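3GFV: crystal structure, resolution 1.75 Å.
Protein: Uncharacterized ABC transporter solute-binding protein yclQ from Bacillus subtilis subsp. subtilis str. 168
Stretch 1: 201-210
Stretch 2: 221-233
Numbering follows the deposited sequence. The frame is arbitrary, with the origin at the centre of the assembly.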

ATOM      1  N   GLY A 201      -8.488 -13.344  -1.868  1.00 22.84           N
ATOM      2  CA  GLY A 201      -8.934 -14.688  -2.215  1.00 23.95           C
ATOM      3  C   GLY A 201      -8.762 -15.145  -3.662  1.00 24.35           C
ATOM      4  O   GLY A 201      -9.272 -16.207  -4.045  1.00 23.16           O
ATOM      5  N   VAL A 202      -8.057 -14.364  -4.478  1.00 21.04           N
ATOM      6  CA  VAL A 202      -7.830 -14.758  -5.877  1.00 21.86           C
ATOM      7  C   VAL A 202      -6.890 -15.956  -5.915  1.00 17.67           C
ATOM      8  O   VAL A 202      -5.812 -15.937  -5.326  1.00 22.40           O
ATOM      9  CB  VAL A 202      -7.264 -13.583  -6.751  1.00 21.51           C
ATOM     10  CG1 VAL A 202      -6.929 -14.065  -8.181  1.00 22.52           C
ATOM     11  CG2 VAL A 202      -8.272 -12.388  -6.783  1.00 18.06           C
ATOM     12  N   ALA A 203      -7.298 -17.039  -6.576  1.00 19.69           N
ATOM     13  CA  ALA A 203      -6.400 -18.189  -6.671  1.00 22.40           C
ATOM     14  C   ALA A 203      -5.133 -17.818  -7.470  1.00 18.11           C
ATOM     15  O   ALA A 203      -5.235 -17.257  -8.556  1.00 20.16           O
ATOM     16  CB  ALA A 203      -7.116 -19.355  -7.357  1.00 21.98           C
ATOM     17  N   PRO A 204      -3.945 -18.131  -6.931  1.00 22.26           N
ATOM     18  CA  PRO A 204      -2.726 -17.797  -7.671  1.00 22.04           C
ATOM     19  C   PRO A 204      -2.595 -18.686  -8.894  1.00 22.87           C
ATOM     20  O   PRO A 204      -2.796 -19.902  -8.794  1.00 23.37           O
ATOM     21  CB  PRO A 204      -1.600 -18.120  -6.681  1.00 25.67           C
ATOM     22  CG  PRO A 204      -2.256 -18.303  -5.351  1.00 32.59           C
ATOM     23  CD  PRO A 204      -3.656 -18.739  -5.621  1.00 28.29           C
ATOM     24  N   ALA A 205      -2.288 -18.094 -10.042  1.00 20.91           N
ATOM     25  CA  ALA A 205      -1.966 -18.863 -11.235  1.00 19.78           C
ATOM     26  C   ALA A 205      -0.636 -19.609 -11.075  1.00 22.72           C
ATOM     27  O   ALA A 205      -0.405 -20.638 -11.716  1.00 23.14           O
ATOM     28  CB  ALA A 205      -1.927 -17.946 -12.479  1.00 21.46           C
ATOM     29  N   ASP A 206       0.234 -19.082 -10.230  1.00 24.06           N
ATOM     30  CA  ASP A 206       1.499 -19.723  -9.907  1.00 26.19           C
ATOM     31  C   ASP A 206       1.767 -19.586  -8.418  1.00 27.77           C
ATOM     32  O   ASP A 206       2.167 -18.521  -7.962  1.00 21.67           O
ATOM     33  CB  ASP A 206       2.638 -19.081 -10.723  1.00 24.59           C
ATOM     34  CG  ASP A 206       3.965 -19.761 -10.511  1.00 31.34           C
ATOM     35  OD1 ASP A 206       4.069 -20.638  -9.623  1.00 31.59           O
ATOM     36  OD2 ASP A 206       4.926 -19.403 -11.235  1.00 28.45           O
ATOM     37  N   GLN A 207       1.558 -20.675  -7.676  1.00 32.61           N
ATOM     38  CA  GLN A 207       1.727 -20.707  -6.222  1.00 40.38           C
ATOM     39  C   GLN A 207       3.169 -20.499  -5.787  1.00 35.97           C
ATOM     40  O   GLN A 207       3.429 -20.159  -4.631  1.00 41.15           O
ATOM     41  CB  GLN A 207       1.271 -22.070  -5.681  1.00 50.58           C
ATOM     42  CG  GLN A 207      -0.209 -22.336  -5.811  1.00 63.27           C
ATOM     43  CD  GLN A 207      -1.007 -21.674  -4.711  1.00 74.15           C
ATOM     44  OE1 GLN A 207      -0.469 -20.897  -3.916  1.00 78.00           O
ATOM     45  NE2 GLN A 207      -2.301 -21.978  -4.652  1.00 75.97           N
ATOM     46  N   ASN A 208       4.095 -20.699  -6.718  1.00 30.85           N
ATOM     47  CA  ASN A 208       5.506 -20.835  -6.374  1.00 35.59           C
ATOM     48  C   ASN A 208       6.388 -19.619  -6.632  1.00 31.93           C
ATOM     49  O   ASN A 208       7.612 -19.714  -6.576  1.00 33.77           O
ATOM     50  CB  ASN A 208       6.085 -22.066  -7.065  1.00 37.05           C
ATOM     51  CG  ASN A 208       5.357 -23.336  -6.671  1.00 40.13           C
ATOM     52  OD1 ASN A 208       4.969 -24.137  -7.524  1.00 44.80           O
ATOM     53  ND2 ASN A 208       5.143 -23.512  -5.373  1.00 41.26           N
ATOM     54  N   ILE A 209       5.771 -18.484  -6.915  1.00 26.79           N
ATOM     55  CA  ILE A 209       6.521 -17.244  -7.062  1.00 21.59           C
ATOM     56  C   ILE A 209       7.196 -16.915  -5.730  1.00 27.60           C
ATOM     57  O   ILE A 209       6.541 -16.857  -4.686  1.00 29.44           O
ATOM     58  CB  ILE A 209       5.587 -16.089  -7.444  1.00 25.86           C
ATOM     59  CG1 ILE A 209       4.904 -16.401  -8.786  1.00 26.38           C
ATOM     60  CG2 ILE A 209       6.365 -14.783  -7.512  1.00 26.59           C
ATOM     61  CD1 ILE A 209       3.723 -15.495  -9.112  1.00 24.20           C
ATOM     62  N   LYS A 210       8.508 -16.726  -5.776  1.00 28.15           N
ATOM     63  CA  LYS A 210       9.296 -16.359  -4.600  1.00 29.30           C
ATOM     64  C   LYS A 210       8.902 -14.958  -4.119  1.00 29.56           C
ATOM     65  O   LYS A 210       8.995 -13.993  -4.881  1.00 28.17           O
ATOM     66  CB  LYS A 210      10.781 -16.385  -4.964  1.00 41.35           C
ATOM     67  CG  LYS A 210      11.733 -16.057  -3.823  1.00 56.94           C
ATOM     68  CD  LYS A 210      13.080 -15.599  -4.387  1.00 70.33           C
ATOM     69  CE  LYS A 210      14.155 -15.457  -3.313  1.00 77.57           C
ATOM     70  NZ  LYS A 210      15.030 -16.663  -3.222  1.00 82.40           N
ATOM     71  N   GLU A 221       7.412 -14.969 -21.949  1.00 29.96           N
ATOM     72  CA  GLU A 221       7.160 -16.394 -22.065  1.00 34.89           C
ATOM     73  C   GLU A 221       6.606 -16.958 -20.763  1.00 26.00           C
ATOM     74  O   GLU A 221       5.879 -17.946 -20.777  1.00 25.90           O
ATOM     75  CB  GLU A 221       8.429 -17.157 -22.437  1.00 39.34           C
ATOM     76  CG  GLU A 221       8.883 -16.976 -23.880  1.00 49.96           C
ATOM     77  CD  GLU A 221       9.833 -15.798 -24.059  1.00 56.12           C
ATOM     78  OE1 GLU A 221       9.834 -14.889 -23.188  1.00 44.17           O
ATOM     79  OE2 GLU A 221      10.583 -15.789 -25.071  1.00 57.40           O
ATOM     80  N   TYR A 222       6.988 -16.348 -19.643  1.00 25.28           N
ATOM     81  CA  TYR A 222       6.460 -16.761 -18.351  1.00 21.13           C
ATOM     82  C   TYR A 222       4.951 -16.487 -18.250  1.00 18.97           C
ATOM     83  O   TYR A 222       4.206 -17.297 -17.728  1.00 23.01           O
ATOM     84  CB  TYR A 222       7.168 -16.013 -17.212  1.00 22.54           C
ATOM     85  CG  TYR A 222       6.522 -16.264 -15.884  1.00 21.80           C
ATOM     86  CD1 TYR A 222       6.797 -17.427 -15.172  1.00 22.78           C
ATOM     87  CD2 TYR A 222       5.616 -15.352 -15.327  1.00 19.47           C
ATOM     88  CE1 TYR A 222       6.188 -17.680 -13.945  1.00 24.92           C
ATOM     89  CE2 TYR A 222       5.012 -15.599 -14.111  1.00 21.75           C
ATOM     90  CZ  TYR A 222       5.298 -16.748 -13.418  1.00 21.46           C
ATOM     91  OH  TYR A 222       4.673 -16.977 -12.205  1.00 25.21           O
ATOM     92  N   ILE A 223       4.510 -15.345 -18.762  1.00 18.34           N
ATOM     93  CA  ILE A 223       3.077 -15.030 -18.738  1.00 22.93           C
ATOM     94  C   ILE A 223       2.300 -16.053 -19.581  1.00 23.37           C
ATOM     95  O   ILE A 223       1.260 -16.563 -19.170  1.00 20.46           O
ATOM     96  CB  ILE A 223       2.827 -13.602 -19.231  1.00 23.48           C
ATOM     97  CG1 ILE A 223       3.452 -12.603 -18.248  1.00 23.88           C
ATOM     98  CG2 ILE A 223       1.336 -13.316 -19.347  1.00 23.26           C
ATOM     99  CD1 ILE A 223       3.429 -11.182 -18.755  1.00 26.38           C
ATOM    100  N   SER A 224       2.844 -16.364 -20.748  1.00 21.22           N
ATOM    101  CA  SER A 224       2.255 -17.336 -21.660  1.00 19.52           C
ATOM    102  C   SER A 224       2.207 -18.714 -21.012  1.00 23.62           C
ATOM    103  O   SER A 224       1.182 -19.416 -21.040  1.00 22.63           O
ATOM    104  CB  SER A 224       3.077 -17.370 -22.952  1.00 22.78           C
ATOM    105  OG  SER A 224       2.638 -18.418 -23.802  1.00 27.46           O
ATOM    106  N   LYS A 225       3.309 -19.141 -20.419  1.00 21.63           N
ATOM    107  CA  LYS A 225       3.270 -20.482 -19.845  1.00 29.49           C
ATOM    108  C   LYS A 225       2.371 -20.579 -18.617  1.00 23.49           C
ATOM    109  O   LYS A 225       1.817 -21.630 -18.326  1.00 26.84           O
ATOM    110  CB  LYS A 225       4.666 -21.046 -19.587  1.00 38.05           C
ATOM    111  CG  LYS A 225       5.254 -20.743 -18.268  1.00 35.81           C
ATOM    112  CD  LYS A 225       6.300 -21.788 -17.929  1.00 37.44           C
ATOM    113  CE  LYS A 225       7.089 -21.395 -16.701  1.00 49.97           C
ATOM    114  NZ  LYS A 225       8.130 -22.410 -16.359  1.00 57.41           N
ATOM    115  N   THR A 226       2.224 -19.468 -17.895  1.00 18.29           N
ATOM    116  CA  THR A 226       1.354 -19.433 -16.730  1.00 19.80           C
ATOM    117  C   THR A 226      -0.115 -19.367 -17.124  1.00 20.34           C
ATOM    118  O   THR A 226      -0.959 -19.940 -16.436  1.00 21.43           O
ATOM    119  CB  THR A 226       1.722 -18.230 -15.858  1.00 22.04           C
ATOM    120  OG1 THR A 226       3.086 -18.383 -15.450  1.00 22.91           O
ATOM    121  CG2 THR A 226       0.800 -18.134 -14.636  1.00 26.38           C
ATOM    122  N   ASN A 227      -0.405 -18.715 -18.255  1.00 19.10           N
ATOM    123  CA  ASN A 227      -1.782 -18.571 -18.748  1.00 20.45           C
ATOM    124  C   ASN A 227      -2.832 -18.164 -17.684  1.00 19.31           C
ATOM    125  O   ASN A 227      -3.849 -18.839 -17.471  1.00 18.79           O
ATOM    126  CB  ASN A 227      -2.235 -19.855 -19.480  1.00 18.01           C
ATOM    127  CG  ASN A 227      -3.548 -19.661 -20.229  1.00 24.78           C
ATOM    128  OD1 ASN A 227      -3.850 -18.555 -20.663  1.00 24.35           O
ATOM    129  ND2 ASN A 227      -4.340 -20.751 -20.385  1.00 23.64           N
ATOM    130  N   PRO A 228      -2.616 -17.025 -17.026  1.00 20.34           N
ATOM    131  CA  PRO A 228      -3.568 -16.618 -15.986  1.00 18.62           C
ATOM    132  C   PRO A 228      -4.914 -16.210 -16.585  1.00 17.00           C
ATOM    133  O   PRO A 228      -4.963 -15.635 -17.676  1.00 18.91           O
ATOM    134  CB  PRO A 228      -2.902 -15.369 -15.381  1.00 18.15           C
ATOM    135  CG  PRO A 228      -2.133 -14.780 -16.590  1.00 19.59           C
ATOM    136  CD  PRO A 228      -1.559 -16.027 -17.261  1.00 19.28           C
ATOM    137  N   ASP A 229      -5.998 -16.489 -15.874  1.00 20.21           N
ATOM    138  CA  ASP A 229      -7.329 -16.045 -16.295  1.00 19.04           C
ATOM    139  C   ASP A 229      -7.508 -14.546 -16.092  1.00 19.63           C
ATOM    140  O   ASP A 229      -8.176 -13.881 -16.883  1.00 20.55           O
ATOM    141  CB  ASP A 229      -8.384 -16.793 -15.475  1.00 22.42           C
ATOM    142  CG  ASP A 229      -8.289 -18.290 -15.661  1.00 25.14           C
ATOM    143  OD1 ASP A 229      -8.195 -18.706 -16.836  1.00 31.01           O
ATOM    144  OD2 ASP A 229      -8.257 -19.026 -14.646  1.00 22.67           O
ATOM    145  N   TYR A 230      -6.924 -14.033 -15.004  1.00 19.64           N
ATOM    146  CA  TYR A 230      -6.927 -12.600 -14.685  1.00 19.61           C
ATOM    147  C   TYR A 230      -5.504 -12.107 -14.524  1.00 18.92           C
ATOM    148  O   TYR A 230      -4.675 -12.779 -13.918  1.00 18.90           O
ATOM    149  CB  TYR A 230      -7.725 -12.306 -13.394  1.00 20.81           C
ATOM    150  CG  TYR A 230      -9.191 -12.519 -13.610  1.00 19.86           C
ATOM    151  CD1 TYR A 230     -10.046 -11.440 -13.871  1.00 17.24           C
ATOM    152  CD2 TYR A 230      -9.716 -13.811 -13.638  1.00 24.61           C
ATOM    153  CE1 TYR A 230     -11.399 -11.650 -14.109  1.00 25.09           C
ATOM    154  CE2 TYR A 230     -11.063 -14.026 -13.888  1.00 26.77           C
ATOM    155  CZ  TYR A 230     -11.899 -12.945 -14.116  1.00 30.98           C
ATOM    156  OH  TYR A 230     -13.238 -13.172 -14.370  1.00 32.14           O
ATOM    157  N   LEU A 231      -5.217 -10.937 -15.084  1.00 18.83           N
ATOM    158  CA  LEU A 231      -3.869 -10.383 -15.011  1.00 15.62           C
ATOM    159  C   LEU A 231      -3.930  -8.997 -14.362  1.00 19.05           C
ATOM    160  O   LEU A 231      -4.516  -8.068 -14.912  1.00 19.35           O
ATOM    161  CB  LEU A 231      -3.244 -10.310 -16.409  1.00 19.67           C
ATOM    162  CG  LEU A 231      -1.808  -9.752 -16.472  1.00 21.45           C
ATOM    163  CD1 LEU A 231      -0.824 -10.649 -15.747  1.00 20.36           C
ATOM    164  CD2 LEU A 231      -1.379  -9.598 -17.950  1.00 21.22           C
ATOM    165  N   PHE A 232      -3.338  -8.891 -13.179  1.00 16.10           N
ATOM    166  CA  PHE A 232      -3.317  -7.640 -12.425  1.00 17.74           C
ATOM    167  C   PHE A 232      -2.002  -6.939 -12.706  1.00 17.05           C
ATOM    168  O   PHE A 232      -0.934  -7.512 -12.471  1.00 20.27           O
ATOM    169  CB  PHE A 232      -3.441  -7.943 -10.936  1.00 20.46           C
ATOM    170  CG  PHE A 232      -4.751  -8.568 -10.560  1.00 20.95           C
ATOM    171  CD1 PHE A 232      -5.831  -7.770 -10.203  1.00 21.42           C
ATOM    172  CD2 PHE A 232      -4.909  -9.951 -10.583  1.00 19.86           C
ATOM    173  CE1 PHE A 232      -7.062  -8.340  -9.835  1.00 21.93           C
ATOM    174  CE2 PHE A 232      -6.140 -10.529 -10.223  1.00 19.31           C
ATOM    175  CZ  PHE A 232      -7.213  -9.724  -9.876  1.00 19.02           C
ATOM    176  N   VAL A 233      -2.072  -5.711 -13.217  1.00 16.01           N
ATOM    177  CA  VAL A 233      -0.852  -5.009 -13.619  1.00 15.33           C
ATOM    178  C   VAL A 233      -0.637  -3.718 -12.838  1.00 18.21           C
ATOM    179  O   VAL A 233      -1.555  -2.886 -12.730  1.00 22.29           O
ATOM    180  CB  VAL A 233      -0.905  -4.649 -15.102  1.00 20.25           C
ATOM    181  CG1 VAL A 233       0.385  -3.981 -15.522  1.00 24.38           C
ATOM    182  CG2 VAL A 233      -1.130  -5.913 -15.928  1.00 24.53           C
TER
HETATM  183  O   HOH W   1       3.749 -20.707 -14.211  1.00 41.56           O

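Small loop-to-helix contacts often combine one strong polar anchor with a few close apolar touches, and this pair of segments is a compact example. The second stretch ends a helix at Thr 226, turns through Asn 227, whose positive phi breaks the helical path, and enters a strand at Tyr 230. The first runs largely as loop, with a type I turn from Asp 206 to Ile 209. The backbones come nearest at Ala 205 and Pro 228, their CA atoms 5.5 Å apart.

The anchor is the hydrogen bond that Tyr 222 OH donates to Asp 206 OD2, at 2.6 Å. Although the CA-to-CB bond of Tyr 222 points sideways, its long side chain, with chi1 in the t well, carries the hydroxyl to the loop. The other carboxylate oxygen, Asp 206 OD1, accepts from Asn 208 N at 2.9 Å, so one side chain both braces its turn and grips the helix. Thr 226 OG1 bonds back to Tyr 222 O (2.8 Å), leaving its methyl to meet the loop: CG2 lies 3.5 Å from Ala 205 CB. The small Ala 205 suits this close approach, and Ala 205 CB also packs 4.0 Å from Pro 228 CB. Earlier in the first stretch and later in the second, buried Val 202 and Phe 232 add an apolar contact, Val 202 CG1 to Phe 232 CE2 at 4.2 Å, fitting for side chains with no polar group to satisfy.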